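Local coordinates for protein carboxypeptidase D (Drosophila melanogaster, PDB 3MN8) that uses zinc to cut C-terminal arginine or lysine from peptides and proteins, thereby processing growth factors, peptide hormones and neuropeptides, at residues Arg108-Leu111 with Val112-Ala115. Residues are numbered along the deposited sequence; the frame is centred on the assembly and turned at random.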
loop_
_atom_site.group_PDB
_atom_site.type_symbol
_atom_site.label_atom_id
_atom_site.label_comp_id
_atom_site.label_asym_id
_atom_site.label_seq_id
_atom_site.Cartn_x
_atom_site.Cartn_y
_atom_site.Cartn_z
ATOM N N ARG A 108 9.701 8.634 1.330
ATOM C CA ARG A 108 10.240 8.494 2.678
ATOM C C ARG A 108 9.722 9.610 3.564
ATOM O O ARG A 108 9.035 9.360 4.555
ATOM C CB ARG A 108 11.774 8.511 2.666
ATOM C CG ARG A 108 12.364 8.867 4.010
ATOM C CD ARG A 108 13.881 9.002 3.999
ATOM N NE ARG A 108 14.530 7.713 4.195
ATOM C CZ ARG A 108 15.198 7.312 5.275
ATOM N NH1 ARG A 108 15.367 8.094 6.335
ATOM N NH2 ARG A 108 15.719 6.093 5.273
ATOM N N GLN A 109 10.039 10.845 3.195
ATOM C CA GLN A 109 9.671 11.994 4.024
ATOM C C GLN A 109 8.170 12.222 4.091
ATOM O O GLN A 109 7.656 12.635 5.142
ATOM C CB GLN A 109 10.379 13.272 3.572
ATOM C CG GLN A 109 11.718 13.487 4.237
ATOM C CD GLN A 109 11.632 13.329 5.734
ATOM O OE1 GLN A 109 12.289 12.464 6.320
ATOM N NE2 GLN A 109 10.816 14.159 6.365
ATOM N N LEU A 110 7.469 11.947 2.987
ATOM C CA LEU A 110 6.012 12.088 2.972
ATOM C C LEU A 110 5.318 11.185 3.998
ATOM O O LEU A 110 4.299 11.565 4.595
ATOM C CB LEU A 110 5.447 11.819 1.581
ATOM C CG LEU A 110 5.729 12.894 0.527
ATOM C CD1 LEU A 110 5.006 12.543 -0.753
ATOM C CD2 LEU A 110 5.287 14.250 0.997
ATOM N N LEU A 111 5.867 9.992 4.205
ATOM C CA LEU A 111 5.284 9.074 5.166
ATOM C C LEU A 111 5.617 9.514 6.574
ATOM O O LEU A 111 4.828 9.330 7.494
ATOM C CB LEU A 111 5.771 7.650 4.926
ATOM C CG LEU A 111 5.134 6.970 3.719
ATOM C CD1 LEU A 111 5.584 5.518 3.606
ATOM C CD2 LEU A 111 3.624 7.067 3.863
ATOM N N VAL A 112 6.793 10.100 6.747
ATOM C CA VAL A 112 7.172 10.630 8.041
ATOM C C VAL A 112 6.214 11.755 8.387
ATOM O O VAL A 112 5.687 11.818 9.499
ATOM C CB VAL A 112 8.611 11.140 8.014
ATOM C CG1 VAL A 112 8.844 12.128 9.135
ATOM C CG2 VAL A 112 9.580 9.954 8.104
ATOM N N TYR A 113 5.974 12.628 7.414
ATOM C CA TYR A 113 4.963 13.680 7.532
ATOM C C TYR A 113 3.540 13.159 7.833
ATOM O O TYR A 113 2.852 13.677 8.709
ATOM C CB TYR A 113 4.933 14.514 6.247
ATOM C CG TYR A 113 6.169 15.360 6.015
ATOM C CD1 TYR A 113 6.486 15.829 4.740
ATOM C CD2 TYR A 113 7.013 15.702 7.068
ATOM C CE1 TYR A 113 7.614 16.614 4.521
ATOM C CE2 TYR A 113 8.141 16.486 6.860
ATOM C CZ TYR A 113 8.435 16.933 5.585
ATOM O OH TYR A 113 9.552 17.702 5.375
ATOM N N MET A 114 3.095 12.149 7.096
ATOM C CA MET A 114 1.766 11.594 7.320
ATOM C C MET A 114 1.572 11.144 8.776
ATOM O O MET A 114 0.608 11.535 9.419
ATOM C CB MET A 114 1.484 10.444 6.340
ATOM C CG MET A 114 0.107 9.772 6.513
ATOM S SD MET A 114 -1.324 10.852 6.196
ATOM C CE MET A 114 -0.900 11.404 4.543
ATOM N N ALA A 115 2.498 10.335 9.283
ATOM C CA ALA A 115 2.451 9.829 10.651
ATOM C C ALA A 115 2.116 10.942 11.632
ATOM O O ALA A 115 1.110 10.888 12.341
ATOM C CB ALA A 115 3.796 9.195 11.022
#
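Q109 and Y113 meet one turn apart on helix 106-121, the glutamine amide standing almost upright to the phenol ring, planes 81° apart. A bend at chi2 (-49°) carries the amide forward along the helix, bringing NE2 of Q109 to 3.6 Å from CE2 of Y113. The other branch, OE1, accepts a hydrogen bond from the backbone N of A41, which helps set the amide's rotation. V112 runs alongside Q109 in the same direction, and its CG1 lies 4.0 Å from Q109 NE2. Further round the tyrosine ring, CD2 of L110 meets CD1 of Y113 at 4.2 Å. Over the same face as NE2 lies the backbone O of Q109, 3.2 Å above the Y113 ring plane, off-centre near CG, taking an almost straight bond from Y113 N (2.8 Å, 171°). The same i+4 to i bonds run from V112 N to R108 O, M114 N to L110 O and A115 N to L111 O. L110, Y113 and M114 pack on helix 317-333, whereas M114 and A115 reach L139 of strand 136-140. This is regular alpha-helix geometry, in a buried helix against the central mixed sheet of the M14 carboxypeptidase domain, just after zinc ligands H101 and E104.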